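Side-chain contacts in ABC transporter ATP-binding protein (Leptospira interrogans serovar Copenhageni, PDB 4HZI), which probably binds and hydrolyses ATP as the ATPase subunit of an orphan ABC transporter involved in manganese utilization and tolerance: residues A[130-135]-A[187-192]; A[160-165]-A[220-225]; A[169-172]-A[178-181]; A[182-187]-A[213-218]. All blocks are in the same frame, centred on the assembly; numbering follows the deposited sequence.

Contact 1 of 4, residues A[130-135]-A[187-192]; sequences DTILTG and SIVNEP
V189 lays its two methyl groups against I132 of helix 128-133 and the backbone of G135 after it, each methyl on a different partner. V189 has CG1 between its backbone N and carbonyl carbon (chi1 81°), which leaves CG2 opposite the N. From there CG2 meets CG2 of I132 at 3.9 Å, and V189 CG2 also lies 3.8 Å from the carbonyl oxygen I132 O. CG1 instead presses on the peptide of G135, with V189 CG1 3.3 Å from G135 C. With no side chain at G135, the valine methyl reaches the bare backbone, and G135 CA and V189 CA come to 6.1 Å.

The join is between two parts of the ABC helical subdomain: the short helix 128-133 and the turn after helix 176-188 that leads toward strand 194-198. I132 is buried beneath the contact, also touching T154 and L158 of helix 148-160.

N190 follows, bringing its side-chain amide up to the carbonyl of G135 while also touching F137. E191 closes a type I turn begun at I188, with E191 N bonded to I188 O at 2.9 Å, and with positive phi it leads the chain away to P192. On the facing segment, T134 OG1 donates to T131 O at 2.6 Å, and the same hydroxyl is hydrogen-bonded to NE of R186.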
loop_
_atom_site.group_PDB
_atom_site.type_symbol
_atom_site.label_atom_id
_atom_site.label_comp_id
_atom_site.label_asym_id
_atom_site.label_seq_id
_atom_site.Cartn_x
_atom_site.Cartn_y
_atom_site.Cartn_z
ATOM N N ASP A 130 -3.720 -6.805 26.755
ATOM C CA ASP A 130 -4.338 -8.055 26.360
ATOM C C ASP A 130 -3.842 -8.516 24.985
ATOM O O ASP A 130 -3.607 -9.699 24.731
ATOM C CB ASP A 130 -5.854 -7.888 26.326
ATOM C CG ASP A 130 -6.454 -7.730 27.719
ATOM O OD1 ASP A 130 -5.818 -8.200 28.694
ATOM O OD2 ASP A 130 -7.551 -7.132 27.825
ATOM N N THR A 131 -3.717 -7.563 24.086
ATOM C CA THR A 131 -3.264 -7.847 22.731
ATOM C C THR A 131 -1.849 -8.393 22.755
ATOM O O THR A 131 -1.547 -9.332 22.037
ATOM C CB THR A 131 -3.377 -6.571 21.873
ATOM O OG1 THR A 131 -4.762 -6.195 21.785
ATOM C CG2 THR A 131 -2.837 -6.794 20.485
ATOM N N ILE A 132 -0.991 -7.836 23.595
ATOM C CA ILE A 132 0.356 -8.334 23.694
ATOM C C ILE A 132 0.348 -9.760 24.253
ATOM O O ILE A 132 1.061 -10.637 23.782
ATOM C CB ILE A 132 1.241 -7.392 24.485
ATOM C CG1 ILE A 132 1.275 -6.049 23.750
ATOM C CG2 ILE A 132 2.639 -7.976 24.664
ATOM C CD1 ILE A 132 1.955 -4.959 24.498
ATOM N N LEU A 133 -0.491 -10.000 25.247
ATOM C CA LEU A 133 -0.545 -11.314 25.859
ATOM C C LEU A 133 -1.040 -12.382 24.891
ATOM O O LEU A 133 -0.626 -13.524 24.982
ATOM C CB LEU A 133 -1.410 -11.259 27.126
ATOM C CG LEU A 133 -0.749 -10.466 28.276
ATOM C CD1 LEU A 133 -1.800 -10.118 29.312
ATOM C CD2 LEU A 133 0.383 -11.251 28.938
ATOM N N THR A 134 -1.901 -12.048 23.941
ATOM C CA THR A 134 -2.299 -13.079 22.942
ATOM C C THR A 134 -1.110 -13.657 22.180
ATOM O O THR A 134 -1.210 -14.723 21.601
ATOM C CB THR A 134 -3.267 -12.545 21.899
ATOM O OG1 THR A 134 -2.627 -11.478 21.182
ATOM C CG2 THR A 134 -4.546 -12.066 22.568
ATOM N N GLY A 135 0.019 -12.962 22.204
ATOM C CA GLY A 135 1.220 -13.448 21.555
ATOM C C GLY A 135 1.898 -14.589 22.261
ATOM O O GLY A 135 2.764 -15.206 21.702
ATOM N N SER A 187 4.828 -9.487 19.017
ATOM C CA SER A 187 5.700 -10.381 18.234
ATOM C C SER A 187 6.955 -10.771 19.032
ATOM O O SER A 187 7.548 -11.829 18.802
ATOM C CB SER A 187 6.018 -9.714 16.835
ATOM O OG SER A 187 7.114 -8.800 16.905
ATOM N N ILE A 188 7.336 -9.950 20.012
ATOM C CA ILE A 188 8.503 -10.244 20.842
ATOM C C ILE A 188 8.175 -10.752 22.265
ATOM O O ILE A 188 9.072 -11.049 23.038
ATOM C CB ILE A 188 9.459 -9.049 20.898
ATOM C CG1 ILE A 188 8.802 -7.839 21.567
ATOM C CG2 ILE A 188 9.912 -8.711 19.500
ATOM C CD1 ILE A 188 9.794 -6.756 21.926
ATOM N N VAL A 189 6.895 -10.910 22.571
ATOM C CA VAL A 189 6.458 -11.384 23.901
ATOM C C VAL A 189 7.087 -12.742 24.324
ATOM O O VAL A 189 7.342 -12.963 25.509
ATOM C CB VAL A 189 4.900 -11.408 23.988
ATOM C CG1 VAL A 189 4.316 -12.649 23.342
ATOM C CG2 VAL A 189 4.400 -11.320 25.425
ATOM N N ASN A 190 7.367 -13.643 23.376
ATOM C CA ASN A 190 8.062 -14.889 23.702
ATOM C C ASN A 190 9.581 -14.822 23.733
ATOM O O ASN A 190 10.221 -15.845 23.902
ATOM C CB ASN A 190 7.681 -16.003 22.730
ATOM C CG ASN A 190 6.199 -16.256 22.688
ATOM O OD1 ASN A 190 5.583 -16.212 21.619
ATOM N ND2 ASN A 190 5.603 -16.503 23.862
ATOM N N GLU A 191 10.169 -13.650 23.538
ATOM C CA GLU A 191 11.625 -13.525 23.447
ATOM C C GLU A 191 12.260 -14.412 22.357
ATOM O O GLU A 191 13.163 -15.237 22.620
ATOM C CB GLU A 191 12.262 -13.734 24.841
ATOM C CG GLU A 191 11.737 -12.690 25.828
ATOM C CD GLU A 191 12.364 -12.729 27.206
ATOM O OE1 GLU A 191 13.578 -13.022 27.308
ATOM O OE2 GLU A 191 11.635 -12.426 28.182
ATOM N N PRO A 192 11.832 -14.193 21.107
ATOM C CA PRO A 192 12.267 -15.071 20.026
ATOM C C PRO A 192 13.689 -14.834 19.576
ATOM O O PRO A 192 14.246 -13.779 19.796
ATOM C CB PRO A 192 11.300 -14.721 18.893
ATOM C CG PRO A 192 10.970 -13.280 19.126
ATOM C CD PRO A 192 10.951 -13.124 20.628
#

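Contact 2 of 4, residues A[160-165]-A[220-225]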
loop_
_atom_site.group_PDB
_atom_site.type_symbol
_atom_site.label_atom_id
_atom_site.label_comp_id
_atom_site.label_asym_id
_atom_site.label_seq_id
_atom_site.Cartn_x
_atom_site.Cartn_y
_atom_site.Cartn_z
ATOM N N ASP A 160 9.368 -0.589 29.045
ATOM C CA ASP A 160 10.635 -0.447 28.305
ATOM C C ASP A 160 10.475 0.378 27.013
ATOM O O ASP A 160 11.416 1.028 26.590
ATOM C CB ASP A 160 11.240 -1.814 27.957
ATOM C CG ASP A 160 11.714 -2.585 29.182
ATOM O OD1 ASP A 160 11.614 -2.047 30.306
ATOM O OD2 ASP A 160 12.191 -3.731 29.020
ATOM N N SER A 161 9.284 0.338 26.414
ATOM C CA SER A 161 8.957 1.111 25.187
ATOM C C SER A 161 8.075 2.341 25.427
ATOM O O SER A 161 7.489 2.872 24.485
ATOM C CB SER A 161 8.237 0.201 24.169
ATOM O OG SER A 161 9.175 -0.648 23.531
ATOM N N ASP A 162 7.962 2.783 26.678
ATOM C CA ASP A 162 7.251 4.027 27.005
ATOM C C ASP A 162 5.789 4.046 26.552
ATOM O O ASP A 162 5.323 5.023 25.982
ATOM C CB ASP A 162 8.020 5.247 26.456
ATOM C CG ASP A 162 9.453 5.338 27.010
ATOM O OD1 ASP A 162 9.661 5.013 28.201
ATOM O OD2 ASP A 162 10.383 5.722 26.260
ATOM N N LEU A 163 5.073 2.955 26.829
ATOM C CA LEU A 163 3.677 2.810 26.440
ATOM C C LEU A 163 2.839 2.195 27.561
ATOM O O LEU A 163 1.706 1.779 27.334
ATOM C CB LEU A 163 3.599 1.943 25.166
ATOM C CG LEU A 163 4.117 2.532 23.842
ATOM C CD1 LEU A 163 4.389 1.453 22.774
ATOM C CD2 LEU A 163 3.086 3.503 23.283
ATOM N N LEU A 164 3.379 2.161 28.788
ATOM C CA LEU A 164 2.662 1.563 29.927
ATOM C C LEU A 164 1.368 2.320 30.141
ATOM O O LEU A 164 0.319 1.740 30.433
ATOM C CB LEU A 164 3.533 1.605 31.186
ATOM C CG LEU A 164 2.999 0.951 32.458
ATOM C CD1 LEU A 164 2.775 -0.545 32.282
ATOM C CD2 LEU A 164 4.008 1.213 33.570
ATOM N N SER A 165 1.434 3.623 29.889
ATOM C CA SER A 165 0.272 4.482 30.028
ATOM C C SER A 165 -0.908 4.031 29.181
ATOM O O SER A 165 -2.039 4.388 29.508
ATOM C CB SER A 165 0.630 5.941 29.710
ATOM O OG SER A 165 0.781 6.139 28.323
ATOM N N HIS A 220 15.524 -0.395 18.331
ATOM C CA HIS A 220 16.814 -0.843 17.864
ATOM C C HIS A 220 17.959 -0.147 18.600
ATOM O O HIS A 220 18.994 -0.756 18.842
ATOM C CB HIS A 220 16.940 -0.575 16.384
ATOM C CG HIS A 220 18.277 -0.904 15.802
ATOM N ND1 HIS A 220 19.240 0.050 15.571
ATOM C CD2 HIS A 220 18.818 -2.080 15.421
ATOM C CE1 HIS A 220 20.317 -0.523 15.079
ATOM N NE2 HIS A 220 20.086 -1.822 14.987
ATOM N N SER A 221 17.780 1.140 18.900
ATOM C CA SER A 221 18.801 1.916 19.624
ATOM C C SER A 221 19.057 1.362 21.047
ATOM O O SER A 221 20.137 1.537 21.593
ATOM C CB SER A 221 18.402 3.404 19.669
ATOM O OG SER A 221 17.461 3.635 20.719
ATOM N N LYS A 222 18.075 0.689 21.632
ATOM C CA LYS A 222 18.148 0.228 23.012
ATOM C C LYS A 222 18.668 -1.198 23.157
ATOM O O LYS A 222 19.313 -1.535 24.173
ATOM C CB LYS A 222 16.771 0.292 23.644
ATOM C CG LYS A 222 16.307 1.714 23.885
ATOM C CD LYS A 222 14.849 1.720 24.304
ATOM C CE LYS A 222 14.277 3.131 24.342
ATOM N NZ LYS A 222 12.849 3.097 24.790
ATOM N N LYS A 223 18.414 -2.021 22.134
ATOM C CA LYS A 223 18.525 -3.464 22.263
ATOM C C LYS A 223 19.001 -4.103 20.952
ATOM O O LYS A 223 18.479 -3.765 19.890
ATOM C CB LYS A 223 17.127 -4.018 22.589
ATOM C CG LYS A 223 17.124 -4.946 23.788
ATOM C CD LYS A 223 16.336 -6.232 23.596
ATOM C CE LYS A 223 16.973 -7.339 24.431
ATOM N NZ LYS A 223 16.325 -8.667 24.254
ATOM N N LYS A 224 19.996 -4.991 21.014
ATOM C CA LYS A 224 20.362 -5.794 19.844
ATOM C C LYS A 224 19.274 -6.866 19.575
ATOM O O LYS A 224 18.719 -7.457 20.519
ATOM C CB LYS A 224 21.736 -6.442 20.021
ATOM C CG LYS A 224 22.895 -5.483 19.776
ATOM C CD LYS A 224 24.233 -6.184 19.957
ATOM C CE LYS A 224 25.396 -5.213 19.888
ATOM N NZ LYS A 224 25.326 -4.248 18.744
ATOM N N PHE A 225 18.950 -7.081 18.288
ATOM C CA PHE A 225 17.996 -8.139 17.871
ATOM C C PHE A 225 18.242 -8.538 16.402
ATOM O O PHE A 225 19.156 -8.003 15.767
ATOM C CB PHE A 225 16.523 -7.753 18.125
ATOM C CG PHE A 225 15.959 -6.658 17.226
ATOM C CD1 PHE A 225 16.373 -5.343 17.317
ATOM C CD2 PHE A 225 14.950 -6.947 16.299
ATOM C CE1 PHE A 225 15.797 -4.356 16.541
ATOM C CE2 PHE A 225 14.392 -5.967 15.499
ATOM C CZ PHE A 225 14.830 -4.668 15.579
HETATM O O HOH W 1 11.629 0.693 22.873
#
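A single lysine spans this contact: K222 and D160 are the closest pair of residues by CA, yet their CA atoms lie 9.2 Å apart. The K222 side chain bridges that distance almost fully stretched. CG is placed opposite the carbonyl carbon (chi1 -70°), and the torsions beyond it all stay near 180°, so the ammonium group arrives at the far side with nearly its whole reach spent.

There K222 NZ donates to the backbone oxygen D160 O at 3.1 Å, lying in the carbonyl plane with a C=O...N angle of 156°. The D162 side chain crosses the lysine at a slant, but its OD2 stays 3.9 Å from K222 NZ, a long salt bridge that probably adds mostly electrostatic attraction. A water is the third partner: it lies 2.9 Å from S161 OG and accepts a weak bond from K222 NZ. The D160 carboxylate is engaged within its own helix, OD1 hydrogen-bonded to NE2 of Q156. The lysine also touches a crystal neighbour, so the lattice may contribute to its pose on this exposed surface.

Beneath the polar atoms, S161 packs on L185, and L163 packs on I182 and L185 of helix 176-188. The positive charge lies where the carbonyls of helix 148-160 end, and would probably be favoured by the helix dipole. That end is a Schellman motif, with D162 as the C-prime residue of positive phi and L163 N bonded back to L158 O.

Contact 3 of 4, residues A[169-172]-A[178-181]; sequences QLYN and EKKK
The ring of Y171 and the aliphatic chain of K179 account for most of the buried surface, and they meet at about a right angle. K179 CG stands over one face of the Y171 ring, 4.0 Å from its centroid and 24° off the normal, in a CH-pi contact displaced to the rim at the phenol end. One carbon earlier, K179 CB touches Y171 OH at 3.3 Å. One carbon later, CD passes across CE2, and K179 CE then comes to 3.5 Å from the backbone oxygen Y171 O. The extended lysine thus crosses the ring and returns to the tyrosine's own main chain. Y171 can offer its face in this way because its CG is trans to the backbone N (chi1 174°), which sends the ring out over the helix, where it also rests on I182 and L183.

N172 is the smaller third participant. N172 O lies 4.0 Å and N172 OD1 4.2 Å from K179 NZ, distances at which the charge may still be weakly attracted.

A water joins the flanks, accepting from Q169 NE2 at 3.2 Å and donating to E178 OE1 at 2.7 Å. E178 OE1 also takes the backbone N-H of S175. L174 to E178 reads LSSGE, matching the LSGGQ signature motif of ABC ATPases; the contact folds the loop preceding it onto the first turn of helix 176-188.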
loop_
_atom_site.group_PDB
_atom_site.type_symbol
_atom_site.label_atom_id
_atom_site.label_comp_id
_atom_site.label_asym_id
_atom_site.label_seq_id
_atom_site.Cartn_x
_atom_site.Cartn_y
_atom_site.Cartn_z
ATOM N N GLN A 169 -5.828 0.932 27.368
ATOM C CA GLN A 169 -6.517 1.495 26.198
ATOM C C GLN A 169 -6.883 0.382 25.232
ATOM O O GLN A 169 -6.088 -0.524 24.989
ATOM C CB GLN A 169 -5.670 2.555 25.498
ATOM C CG GLN A 169 -6.423 3.248 24.372
ATOM C CD GLN A 169 -5.565 4.217 23.607
ATOM O OE1 GLN A 169 -4.505 4.630 24.070
ATOM N NE2 GLN A 169 -6.025 4.596 22.423
ATOM N N LEU A 170 -8.086 0.445 24.681
ATOM C CA LEU A 170 -8.507 -0.541 23.699
ATOM C C LEU A 170 -7.636 -0.406 22.444
ATOM O O LEU A 170 -7.354 0.715 21.996
ATOM C CB LEU A 170 -9.959 -0.329 23.307
ATOM C CG LEU A 170 -10.965 -0.429 24.455
ATOM C CD1 LEU A 170 -12.352 -0.075 23.939
ATOM C CD2 LEU A 170 -10.930 -1.831 25.052
ATOM N N TYR A 171 -7.260 -1.554 21.883
ATOM C CA TYR A 171 -6.392 -1.625 20.710
ATOM C C TYR A 171 -7.049 -0.919 19.517
ATOM O O TYR A 171 -6.392 -0.188 18.757
ATOM C CB TYR A 171 -6.110 -3.103 20.393
ATOM C CG TYR A 171 -5.342 -3.335 19.108
ATOM C CD1 TYR A 171 -3.950 -3.276 19.084
ATOM C CD2 TYR A 171 -6.005 -3.618 17.921
ATOM C CE1 TYR A 171 -3.246 -3.480 17.897
ATOM C CE2 TYR A 171 -5.309 -3.823 16.739
ATOM C CZ TYR A 171 -3.926 -3.754 16.743
ATOM O OH TYR A 171 -3.241 -3.964 15.568
ATOM N N ASN A 172 -8.361 -1.103 19.381
ATOM C CA ASN A 172 -9.096 -0.503 18.277
ATOM C C ASN A 172 -9.207 1.018 18.326
ATOM O O ASN A 172 -9.606 1.631 17.343
ATOM C CB ASN A 172 -10.476 -1.159 18.109
ATOM C CG ASN A 172 -10.399 -2.510 17.393
ATOM O OD1 ASN A 172 -9.447 -2.792 16.648
ATOM N ND2 ASN A 172 -11.407 -3.353 17.613
ATOM N N GLU A 178 0.427 3.376 15.737
ATOM C CA GLU A 178 0.429 2.798 17.083
ATOM C C GLU A 178 -0.006 1.351 17.128
ATOM O O GLU A 178 0.562 0.597 17.900
ATOM C CB GLU A 178 -0.484 3.618 18.009
ATOM C CG GLU A 178 0.076 4.981 18.287
ATOM C CD GLU A 178 -0.849 5.906 19.075
ATOM O OE1 GLU A 178 -2.081 5.699 19.112
ATOM O OE2 GLU A 178 -0.305 6.878 19.630
ATOM N N LYS A 179 -1.002 0.943 16.337
ATOM C CA LYS A 179 -1.370 -0.474 16.293
ATOM C C LYS A 179 -0.174 -1.325 15.906
ATOM O O LYS A 179 0.017 -2.407 16.460
ATOM C CB LYS A 179 -2.499 -0.713 15.325
ATOM C CG LYS A 179 -3.812 -0.181 15.855
ATOM C CD LYS A 179 -4.925 -0.374 14.855
ATOM C CE LYS A 179 -6.149 0.395 15.317
ATOM N NZ LYS A 179 -7.273 0.047 14.452
ATOM N N LYS A 180 0.614 -0.845 14.937
ATOM C CA LYS A 180 1.770 -1.613 14.481
ATOM C C LYS A 180 2.828 -1.715 15.580
ATOM O O LYS A 180 3.446 -2.756 15.721
ATOM C CB LYS A 180 2.365 -1.057 13.181
ATOM C CG LYS A 180 1.418 -1.034 11.982
ATOM C CD LYS A 180 0.845 -2.384 11.659
ATOM C CE LYS A 180 -0.130 -2.327 10.488
ATOM N NZ LYS A 180 0.524 -2.668 9.216
ATOM N N LYS A 181 2.993 -0.669 16.402
ATOM C CA LYS A 181 3.898 -0.736 17.553
ATOM C C LYS A 181 3.494 -1.831 18.484
ATOM O O LYS A 181 4.332 -2.573 18.972
ATOM C CB LYS A 181 3.907 0.574 18.350
ATOM C CG LYS A 181 4.294 1.793 17.556
ATOM C CD LYS A 181 4.196 3.060 18.403
ATOM C CE LYS A 181 4.291 4.284 17.523
ATOM N NZ LYS A 181 4.482 5.535 18.331
HETATM O O HOH W 2 -4.119 6.565 20.739
#

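Contact 4 of 4, residues A[182-187]-A[213-218]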
loop_
_atom_site.group_PDB
_atom_site.type_symbol
_atom_site.label_atom_id
_atom_site.label_comp_id
_atom_site.label_asym_id
_atom_site.label_seq_id
_atom_site.Cartn_x
_atom_site.Cartn_y
_atom_site.Cartn_z
ATOM N N ILE A 182 2.199 -1.937 18.732
ATOM C CA ILE A 182 1.704 -2.907 19.671
ATOM C C ILE A 182 1.812 -4.316 19.104
ATOM O O ILE A 182 2.170 -5.272 19.842
ATOM C CB ILE A 182 0.270 -2.541 20.147
ATOM C CG1 ILE A 182 0.288 -1.219 20.955
ATOM C CG2 ILE A 182 -0.334 -3.645 20.963
ATOM C CD1 ILE A 182 1.404 -1.040 21.943
ATOM N N LEU A 183 1.546 -4.460 17.801
ATOM C CA LEU A 183 1.801 -5.738 17.134
ATOM C C LEU A 183 3.279 -6.121 17.169
ATOM O O LEU A 183 3.599 -7.314 17.320
ATOM C CB LEU A 183 1.250 -5.770 15.718
ATOM C CG LEU A 183 -0.276 -5.664 15.662
ATOM C CD1 LEU A 183 -0.752 -5.612 14.219
ATOM C CD2 LEU A 183 -0.925 -6.813 16.401
ATOM N N PHE A 184 4.176 -5.168 17.058
ATOM C CA PHE A 184 5.573 -5.466 17.227
ATOM C C PHE A 184 5.856 -6.019 18.654
ATOM O O PHE A 184 6.537 -7.042 18.833
ATOM C CB PHE A 184 6.387 -4.242 16.931
ATOM C CG PHE A 184 7.878 -4.432 17.063
ATOM C CD1 PHE A 184 8.526 -4.241 18.275
ATOM C CD2 PHE A 184 8.647 -4.808 15.974
ATOM C CE1 PHE A 184 9.899 -4.393 18.391
ATOM C CE2 PHE A 184 10.013 -4.971 16.083
ATOM C CZ PHE A 184 10.648 -4.785 17.293
ATOM N N LEU A 185 5.281 -5.373 19.670
ATOM C CA LEU A 185 5.487 -5.839 21.053
ATOM C C LEU A 185 4.976 -7.255 21.243
ATOM O O LEU A 185 5.635 -8.108 21.866
ATOM C CB LEU A 185 4.846 -4.868 22.066
ATOM C CG LEU A 185 5.438 -3.477 22.069
ATOM C CD1 LEU A 185 4.893 -2.633 23.197
ATOM C CD2 LEU A 185 6.966 -3.574 22.131
ATOM N N ARG A 186 3.800 -7.508 20.693
ATOM C CA ARG A 186 3.209 -8.825 20.707
ATOM C C ARG A 186 4.151 -9.888 20.099
ATOM O O ARG A 186 4.247 -11.035 20.614
ATOM C CB ARG A 186 1.908 -8.793 19.959
ATOM C CG ARG A 186 1.262 -10.155 19.827
ATOM C CD ARG A 186 -0.061 -10.093 19.086
ATOM N NE ARG A 186 -0.633 -11.421 18.941
ATOM C CZ ARG A 186 -0.193 -12.375 18.112
ATOM N NH1 ARG A 186 0.837 -12.160 17.300
ATOM N NH2 ARG A 186 -0.780 -13.572 18.107
ATOM N N SER A 187 4.828 -9.487 19.017
ATOM C CA SER A 187 5.700 -10.381 18.234
ATOM C C SER A 187 6.955 -10.771 19.032
ATOM O O SER A 187 7.548 -11.829 18.802
ATOM C CB SER A 187 6.018 -9.714 16.835
ATOM O OG SER A 187 7.114 -8.800 16.905
ATOM N N LEU A 213 7.985 3.643 12.199
ATOM C CA LEU A 213 9.390 3.479 11.925
ATOM C C LEU A 213 10.240 4.157 13.000
ATOM O O LEU A 213 11.333 3.677 13.324
ATOM C CB LEU A 213 9.737 3.999 10.552
ATOM C CG LEU A 213 9.232 3.097 9.381
ATOM C CD1 LEU A 213 9.781 3.579 8.049
ATOM C CD2 LEU A 213 9.529 1.617 9.574
ATOM N N GLY A 214 9.735 5.264 13.545
ATOM C CA GLY A 214 10.378 5.936 14.668
ATOM C C GLY A 214 10.474 5.029 15.873
ATOM O O GLY A 214 11.534 4.953 16.510
ATOM N N PHE A 215 9.382 4.339 16.172
ATOM C CA PHE A 215 9.342 3.387 17.229
ATOM C C PHE A 215 10.335 2.262 16.980
ATOM O O PHE A 215 11.018 1.850 17.916
ATOM C CB PHE A 215 7.940 2.859 17.402
ATOM C CG PHE A 215 7.862 1.576 18.157
ATOM C CD1 PHE A 215 7.710 1.574 19.534
ATOM C CD2 PHE A 215 7.922 0.374 17.495
ATOM C CE1 PHE A 215 7.643 0.385 20.224
ATOM C CE2 PHE A 215 7.847 -0.808 18.172
ATOM C CZ PHE A 215 7.698 -0.808 19.542
ATOM N N LEU A 216 10.424 1.746 15.742
ATOM C CA LEU A 216 11.407 0.698 15.454
ATOM C C LEU A 216 12.820 1.115 15.678
ATOM O O LEU A 216 13.636 0.336 16.192
ATOM C CB LEU A 216 11.353 0.277 13.982
ATOM C CG LEU A 216 10.482 -0.872 13.647
ATOM C CD1 LEU A 216 10.699 -1.160 12.138
ATOM C CD2 LEU A 216 10.888 -2.071 14.506
ATOM N N LYS A 217 13.140 2.321 15.245
ATOM C CA LYS A 217 14.473 2.812 15.391
ATOM C C LYS A 217 14.847 2.988 16.851
ATOM O O LYS A 217 15.992 2.775 17.224
ATOM C CB LYS A 217 14.642 4.127 14.671
ATOM C CG LYS A 217 14.713 4.014 13.168
ATOM C CD LYS A 217 14.886 5.402 12.562
ATOM C CE LYS A 217 16.134 5.462 11.714
ATOM N NZ LYS A 217 16.270 6.737 10.960
ATOM N N GLU A 218 13.870 3.352 17.658
ATOM C CA GLU A 218 14.073 3.591 19.062
ATOM C C GLU A 218 14.302 2.272 19.768
ATOM O O GLU A 218 15.201 2.128 20.596
ATOM C CB GLU A 218 12.859 4.340 19.616
ATOM C CG GLU A 218 13.008 4.786 21.054
ATOM C CD GLU A 218 12.501 6.205 21.278
ATOM O OE1 GLU A 218 11.517 6.617 20.607
ATOM O OE2 GLU A 218 13.102 6.907 22.125
#
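F184 leaves helix 176-188 with its ring straight across from the backbone N (chi1 180°) and extends toward helix 206-222. F184 CB already lies 3.9 Å from F215 CE2, and CG is at much the same distance from that atom. At F184 CD1 the approach is tightest on this side, 3.5 Å to F215 CE2, with F215 CZ a little farther. CE1 draws away again from the second ring. Along the other half of the ring the partner changes, and F184 CD2 comes near the methyl L216 CD2. F184 CE2 touches L216 CD2 at 3.4 Å, and the tip, F184 CZ, retreats to 3.9 Å from L216 CD2.

F215 thus presents its edge to the face of F184 in an offset edge-to-face pair, centroids 5.5 Å apart and planes at 84°. Beyond F184, the F215 edge has a second neighbour, since L185 CD2 sits close to the plane of that ring, 3.9 Å from F215 CZ. L216 reaches F184 with a first torsion away from the staggered positions. One turn on from F184, S187 OG donates to F184 O at 2.7 Å, using a lone pair in the carbonyl plane.

All four touching side chains are buried. The helical segments run at 37° with axes 11.3 Å apart, with F184, F215, L185 and L216 packed between them. Y219 adds another edge-to-face partner to F184, which also rests on L195 and M197 of strand 194-198 and on L113 of strand 110-113.

In the fold
From the N terminus, helix 128-133 opens contact 1 and the end of helix 148-160 opens contact 2. Contact 3 then opens and closes within a few residues, inside the spans of both, where the loop before helix 176-188 folds back on that helix. Further along the same helix contact 4 begins, contact 1 closes at its end, and S187 belongs to both. Contact 4 closes on helix 206-222, so it crosses contact 1 but lies wholly within contact 2, which closes last and also crosses contact 1. Helix 176-188 is thus the hub, joined to helix 128-133, its own leading loop and helix 206-222, while contact 2 links helix 148-160 to helix 206-222 at the surface.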